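Local structure of alcohol dehydrogenase (Escherichia coli, 5VM2) at residues K138-D141 against N142-T145; E223-I226 against A227-Q231; V241-T244 against A245-V249. The protein is of unknown substrate specificity but probably acts as a zinc-containing, NAD(H)- or NADP(H)-dependent dehydrogenase that oxidises CH-OH groups. One frame throughout, in Å; residues are numbered along the deposited sequence.

Contact 1 (K138-D141 against N142-T145); sequences KLPD and NMDT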
loop_
_atom_site.group_PDB
_atom_site.type_symbol
_atom_site.label_atom_id
_atom_site.label_comp_id
_atom_site.label_asym_id
_atom_site.label_seq_id
_atom_site.Cartn_x
_atom_site.Cartn_y
_atom_site.Cartn_z
ATOM N N LYS A 138 -2.646 -14.862 -10.245
ATOM C CA LYS A 138 -3.936 -15.502 -10.061
ATOM C C LYS A 138 -4.276 -15.570 -8.577
ATOM O O LYS A 138 -3.419 -15.853 -7.736
ATOM C CB LYS A 138 -3.918 -16.903 -10.664
ATOM C CG LYS A 138 -4.903 -17.861 -10.043
ATOM C CD LYS A 138 -6.268 -17.653 -10.661
ATOM C CE LYS A 138 -7.110 -18.910 -10.666
ATOM N NZ LYS A 138 -8.373 -18.608 -11.345
ATOM N N LEU A 139 -5.522 -15.302 -8.268
ATOM C CA LEU A 139 -5.953 -15.389 -6.882
ATOM C C LEU A 139 -6.326 -16.829 -6.536
ATOM O O LEU A 139 -6.928 -17.529 -7.357
ATOM C CB LEU A 139 -7.151 -14.477 -6.637
ATOM C CG LEU A 139 -6.956 -13.014 -7.026
ATOM C CD1 LEU A 139 -8.271 -12.259 -6.936
ATOM C CD2 LEU A 139 -5.894 -12.373 -6.144
ATOM N N PRO A 140 -5.974 -17.297 -5.338
ATOM C CA PRO A 140 -6.493 -18.587 -4.875
ATOM C C PRO A 140 -8.014 -18.583 -4.886
ATOM O O PRO A 140 -8.662 -17.536 -4.820
ATOM C CB PRO A 140 -5.943 -18.705 -3.448
ATOM C CG PRO A 140 -4.723 -17.819 -3.440
ATOM C CD PRO A 140 -5.042 -16.688 -4.377
ATOM N N ASP A 141 -8.584 -19.784 -4.979
ATOM C CA ASP A 141 -10.036 -19.901 -5.047
ATOM C C ASP A 141 -10.714 -19.301 -3.818
ATOM O O ASP A 141 -11.823 -18.769 -3.924
ATOM C CB ASP A 141 -10.433 -21.365 -5.219
ATOM C CG ASP A 141 -10.109 -21.895 -6.605
ATOM O OD1 ASP A 141 -9.658 -21.100 -7.461
ATOM O OD2 ASP A 141 -10.302 -23.104 -6.839
ATOM N N ASN A 142 -10.064 -19.360 -2.657
ATOM C CA ASN A 142 -10.647 -18.859 -1.418
ATOM C C ASN A 142 -10.354 -17.381 -1.179
ATOM O O ASN A 142 -10.560 -16.895 -0.062
ATOM C CB ASN A 142 -10.159 -19.695 -0.229
ATOM C CG ASN A 142 -8.753 -19.323 0.228
ATOM O OD1 ASN A 142 -7.938 -18.814 -0.545
ATOM N ND2 ASN A 142 -8.466 -19.580 1.499
ATOM N N MET A 143 -9.884 -16.662 -2.196
ATOM C CA MET A 143 -9.562 -15.244 -2.091
ATOM C C MET A 143 -10.344 -14.483 -3.153
ATOM O O MET A 143 -10.129 -14.693 -4.353
ATOM C CB MET A 143 -8.058 -15.011 -2.259
ATOM C CG MET A 143 -7.639 -13.573 -2.059
ATOM S SD MET A 143 -5.857 -13.333 -2.204
ATOM C CE MET A 143 -5.267 -14.561 -1.064
ATOM N N ASP A 144 -11.245 -13.604 -2.718
ATOM C CA ASP A 144 -12.079 -12.886 -3.670
ATOM C C ASP A 144 -11.318 -11.686 -4.229
ATOM O O ASP A 144 -10.197 -11.370 -3.812
ATOM C CB ASP A 144 -13.407 -12.475 -3.030
ATOM C CG ASP A 144 -13.231 -11.626 -1.784
ATOM O OD1 ASP A 144 -12.581 -10.562 -1.867
ATOM O OD2 ASP A 144 -13.764 -12.014 -0.724
ATOM N N THR A 145 -11.937 -10.999 -5.189
ATOM C CA THR A 145 -11.235 -9.923 -5.873
ATOM C C THR A 145 -11.077 -8.681 -5.006
ATOM O O THR A 145 -10.191 -7.863 -5.281
ATOM C CB THR A 145 -11.948 -9.573 -7.180
ATOM O OG1 THR A 145 -13.350 -9.421 -6.933
ATOM C CG2 THR A 145 -11.732 -10.676 -8.207
#
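P140 and M143 meet twice, once through the backbone and once through their side chains. The N-H of M143 donates to the carbonyl oxygen O of P140 over 3.0 Å, approaching from above the carbonyl plane, 58° out of it. On the same pair the two side chains run alongside each other and point the same way: methyl CE of M143 lies 3.9 Å from CD of the P140 ring and almost as near its CG. The M143 chain reaches this place because it leaves the backbone extended, CG opposite the backbone N at chi1 -176°, and bends only at its last torsion, which sets the methyl beside the CD-CG edge of the ring. L139 crosses M143 at about a right angle, its CD2 4.1 Å from SD of M143, while its other methyl, CD1, sits 3.8 Å from O of D144 and 4.0 Å from CG2 of T145.

This is a type I beta turn, P140 to M143, which reverses the chain between strand 136-138 and helix 145-163 of the dehydrogenase. At its second corner N142 folds its amide back, so that OD1 comes within 3.5 Å of CB of P140; the same oxygen is hydrogen-bonded to OG of S305.

Beyond the turn, D144 takes the N-cap position of helix 145-163, its OD1 accepting from N of E147 while OD2 forms a salt bridge with K312. Helix 297-305 covers P140 and M143 through I301, I304 and S305, and R86 of strand 86-89 donates from NH1 to O of M143.

Contact 2 (E223-I226 against A227-Q231); sequences EDTI and ARCQQ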
loop_
_atom_site.group_PDB
_atom_site.type_symbol
_atom_site.label_atom_id
_atom_site.label_comp_id
_atom_site.label_asym_id
_atom_site.label_seq_id
_atom_site.Cartn_x
_atom_site.Cartn_y
_atom_site.Cartn_z
ATOM N N GLU A 223 -1.585 9.302 26.148
ATOM C CA GLU A 223 -0.468 8.726 26.878
ATOM C C GLU A 223 0.842 9.346 26.406
ATOM O O GLU A 223 0.927 9.924 25.319
ATOM C CB GLU A 223 -0.397 7.199 26.698
ATOM C CG GLU A 223 -1.682 6.452 27.030
ATOM C CD GLU A 223 -1.642 5.003 26.570
ATOM O OE1 GLU A 223 -2.411 4.636 25.655
ATOM O OE2 GLU A 223 -0.834 4.230 27.123
ATOM N N ASP A 224 1.868 9.212 27.243
ATOM C CA ASP A 224 3.232 9.595 26.880
ATOM C C ASP A 224 3.819 8.467 26.040
ATOM O O ASP A 224 4.186 7.416 26.567
ATOM C CB ASP A 224 4.061 9.854 28.133
ATOM C CG ASP A 224 5.415 10.487 27.836
ATOM O OD1 ASP A 224 5.963 10.291 26.727
ATOM O OD2 ASP A 224 5.944 11.175 28.735
ATOM N N THR A 225 3.915 8.687 24.724
ATOM C CA THR A 225 4.373 7.627 23.827
ATOM C C THR A 225 5.776 7.153 24.183
ATOM O O THR A 225 6.048 5.948 24.219
ATOM C CB THR A 225 4.337 8.101 22.372
ATOM O OG1 THR A 225 3.042 8.625 22.057
ATOM C CG2 THR A 225 4.677 6.949 21.419
ATOM N N ILE A 226 6.691 8.081 24.446
ATOM C CA ILE A 226 8.067 7.677 24.711
ATOM C C ILE A 226 8.150 6.893 26.015
ATOM O O ILE A 226 8.802 5.844 26.081
ATOM C CB ILE A 226 8.987 8.908 24.707
ATOM C CG1 ILE A 226 9.213 9.383 23.268
ATOM C CG2 ILE A 226 10.311 8.586 25.374
ATOM C CD1 ILE A 226 9.785 10.783 23.162
ATOM N N ALA A 227 7.462 7.360 27.057
ATOM C CA ALA A 227 7.465 6.645 28.331
ATOM C C ALA A 227 6.838 5.261 28.194
ATOM O O ALA A 227 7.370 4.270 28.707
ATOM C CB ALA A 227 6.731 7.466 29.390
ATOM N N ARG A 228 5.699 5.175 27.503
ATOM C CA ARG A 228 5.032 3.889 27.334
ATOM C C ARG A 228 5.888 2.921 26.527
ATOM O O ARG A 228 5.918 1.718 26.815
ATOM C CB ARG A 228 3.673 4.091 26.664
ATOM C CG ARG A 228 2.656 4.823 27.539
ATOM C CD ARG A 228 2.125 3.933 28.662
ATOM N NE ARG A 228 1.530 2.702 28.148
ATOM C CZ ARG A 228 2.116 1.508 28.196
ATOM N NH1 ARG A 228 3.320 1.379 28.739
ATOM N NH2 ARG A 228 1.502 0.444 27.696
ATOM N N CYS A 229 6.594 3.427 25.511
ATOM C CA CYS A 229 7.472 2.570 24.720
ATOM C C CYS A 229 8.692 2.133 25.523
ATOM O O CYS A 229 9.149 0.991 25.396
ATOM C CB CYS A 229 7.900 3.299 23.445
ATOM S SG CYS A 229 6.611 3.395 22.174
ATOM N N GLN A 230 9.239 3.030 26.348
ATOM C CA GLN A 230 10.371 2.659 27.190
ATOM C C GLN A 230 9.975 1.587 28.198
ATOM O O GLN A 230 10.763 0.680 28.495
ATOM C CB GLN A 230 10.927 3.894 27.898
ATOM C CG GLN A 230 11.775 4.787 27.003
ATOM C CD GLN A 230 12.944 4.044 26.385
ATOM O OE1 GLN A 230 12.861 3.562 25.254
ATOM N NE2 GLN A 230 14.043 3.945 27.126
ATOM N N GLN A 231 8.760 1.678 28.743
ATOM C CA GLN A 231 8.242 0.588 29.564
ATOM C C GLN A 231 8.128 -0.692 28.745
ATOM O O GLN A 231 8.558 -1.766 29.183
ATOM C CB GLN A 231 6.886 0.973 30.152
ATOM C CG GLN A 231 6.188 -0.166 30.877
ATOM C CD GLN A 231 4.759 0.171 31.257
ATOM O OE1 GLN A 231 4.386 1.342 31.341
ATOM N NE2 GLN A 231 3.951 -0.857 31.487
HETATM O O HOH W 1 -0.836 1.694 26.403
#
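E223 and R228 are joined by a salt bridge at the entrance to helix 225-232. NE of R228 donates to OE2 of E223 over 3.0 Å, and the oxygen lies at the guanidinium edge, only 3° out of its plane. Carboxylate and guanidinium are nearly coplanar, 20° apart. The arginine bends at both chi2 and chi3, which curls it back toward the start of the helix. A water completes a bridge between the two groups, donating to OE2 of E223 at 2.6 Å and accepting from NH2 of R228. The other carboxylate oxygen, OE1, accepts from N of N219, so both ends of the acid are held.

Capping forms a second group. D224 occupies the N-cap, and its OD1 receives two weak bonds, from N of A227 and from N of I226, both 3.3 Å long. The carboxyl carbon CG of D224 also rests 3.6 Å from CB of A227.

Backbone bonds of the first turns follow: N of R228 to O of D224, N of C229 to O of T225 and N of Q230 to O of I226. CG2 of T225 lies 4.1 Å from SG of C229, which sits closer still to O of T225.

On the face turned to the sheet, R228 touches V216 and I218 of strand 216-219, an outermost strand of the parallel sheet; C229 also touches I218, and I226 leans on Y256 and L257 in the loop after helix 248-253.

Contact 3 (V241-T244 against A245-V249); sequences VFET and AGSAV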
loop_
_atom_site.group_PDB
_atom_site.type_symbol
_atom_site.label_atom_id
_atom_site.label_comp_id
_atom_site.label_asym_id
_atom_site.label_seq_id
_atom_site.Cartn_x
_atom_site.Cartn_y
_atom_site.Cartn_z
ATOM N N VAL A 241 11.829 0.009 14.709
ATOM C CA VAL A 241 10.734 0.969 14.764
ATOM C C VAL A 241 10.296 1.233 13.335
ATOM O O VAL A 241 11.113 1.640 12.496
ATOM C CB VAL A 241 11.135 2.277 15.458
ATOM C CG1 VAL A 241 9.928 3.211 15.537
ATOM C CG2 VAL A 241 11.694 2.006 16.847
ATOM N N PHE A 242 9.024 0.989 13.058
ATOM C CA PHE A 242 8.430 1.313 11.772
ATOM C C PHE A 242 7.694 2.639 11.894
ATOM O O PHE A 242 6.868 2.816 12.796
ATOM C CB PHE A 242 7.456 0.225 11.319
ATOM C CG PHE A 242 8.105 -1.085 11.012
ATOM C CD1 PHE A 242 8.257 -2.046 12.005
ATOM C CD2 PHE A 242 8.564 -1.360 9.737
ATOM C CE1 PHE A 242 8.856 -3.270 11.724
ATOM C CE2 PHE A 242 9.168 -2.575 9.450
ATOM C CZ PHE A 242 9.312 -3.532 10.447
ATOM N N GLU A 243 8.000 3.567 10.994
ATOM C CA GLU A 243 7.243 4.802 10.853
ATOM C C GLU A 243 6.342 4.661 9.633
ATOM O O GLU A 243 6.831 4.497 8.511
ATOM C CB GLU A 243 8.176 6.004 10.718
ATOM C CG GLU A 243 7.520 7.333 11.037
ATOM C CD GLU A 243 6.586 7.795 9.940
ATOM O OE1 GLU A 243 5.522 8.358 10.265
ATOM O OE2 GLU A 243 6.913 7.589 8.751
ATOM N N THR A 244 5.026 4.702 9.854
ATOM C CA THR A 244 4.068 4.375 8.807
ATOM C C THR A 244 3.015 5.445 8.563
ATOM O O THR A 244 2.304 5.356 7.557
ATOM C CB THR A 244 3.346 3.054 9.126
ATOM O OG1 THR A 244 2.427 3.261 10.206
ATOM C CG2 THR A 244 4.337 1.968 9.517
ATOM N N ALA A 245 2.886 6.441 9.439
ATOM C CA ALA A 245 1.876 7.474 9.260
ATOM C C ALA A 245 2.330 8.591 8.331
ATOM O O ALA A 245 1.487 9.344 7.832
ATOM C CB ALA A 245 1.479 8.067 10.616
ATOM N N GLY A 246 3.631 8.713 8.085
ATOM C CA GLY A 246 4.131 9.801 7.271
ATOM C C GLY A 246 4.029 11.165 7.911
ATOM O O GLY A 246 4.025 12.174 7.201
ATOM N N SER A 247 3.947 11.225 9.237
ATOM C CA SER A 247 3.814 12.480 9.959
ATOM C C SER A 247 5.157 12.910 10.535
ATOM O O SER A 247 6.077 12.105 10.704
ATOM C CB SER A 247 2.778 12.356 11.081
ATOM O OG SER A 247 3.035 11.223 11.894
ATOM N N ALA A 248 5.256 14.207 10.834
ATOM C CA ALA A 248 6.494 14.745 11.387
ATOM C C ALA A 248 6.695 14.304 12.830
ATOM O O ALA A 248 7.832 14.070 13.260
ATOM C CB ALA A 248 6.493 16.270 11.289
ATOM N N VAL A 249 5.603 14.192 13.594
ATOM C CA VAL A 249 5.698 13.759 14.988
ATOM C C VAL A 249 6.406 12.415 15.080
ATOM O O VAL A 249 7.328 12.230 15.883
ATOM C CB VAL A 249 4.300 13.701 15.634
ATOM C CG1 VAL A 249 3.296 12.999 14.723
ATOM C CG2 VAL A 249 4.368 13.007 16.992
#
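A buried glutamate reaching past the end of its own strand to the backbone of the next loop defines this local contact: E243, the last residue of strand 238-243, turns its carboxylate to the N-H groups of G246 and S247. The strand belongs to the six-stranded parallel sheet of the Rossmann-type domain, and the loop 244-247 carries the chain from its C-terminal end into helix 248-253. In the sheet, strand 238-243 lies between strands 171-175 and 262-267, so that F242 bonds through its backbone with I173 and L175, and E243 with M265.

A single oxygen, OE1, takes both bonds. OE1 of E243 accepts from N of G246 at 2.9 Å, a weak bond because the angle at hydrogen is only 125°, and from N of S247 at 3.4 Å, also weak though somewhat straighter at 142°. The same oxygen is bonded to OG1 of T250, its strongest partner, and OG of S247 is bonded to that hydroxyl too. The glutamate and the N-cap serine thus share one threonine in the first turn of the helix. Two weak N-H bonds and the hydroxyl of T250 surround OE1.

The glutamate chain sets out trans to the backbone N and then bends at chi2 (-74°), which swings the carboxylate toward N of G246. The positive phi of G246 bends the chain between its own N and that of S247, and both lie on the side of OE1.

At the start of the loop, T244 bonds through OG1 to O of L175, tying the loop to the end of strand 171-175, just before the glycine-rich turn that includes G176.

From the N terminus the three contacts come in series, none nested in or crossing another. Contact 1 closes the turn between strand 136-138, part of the mixed sheet, and helix 145-163. Contact 2 starts helix 225-232 after strand 216-219 at the margin of the parallel sheet, and contact 3 closes the loop that leaves the next strand along the chain, 238-243, for helix 248-253. Contacts 2 and 3 are neighbours, with centres about 16 Å apart and nearest atoms about 7 Å apart. Contact 1 lies across the chain's centre from contact 3, the two centres about 32 Å apart. All three precede or begin a helix, with D144, D224 and S247 at the N-cap positions.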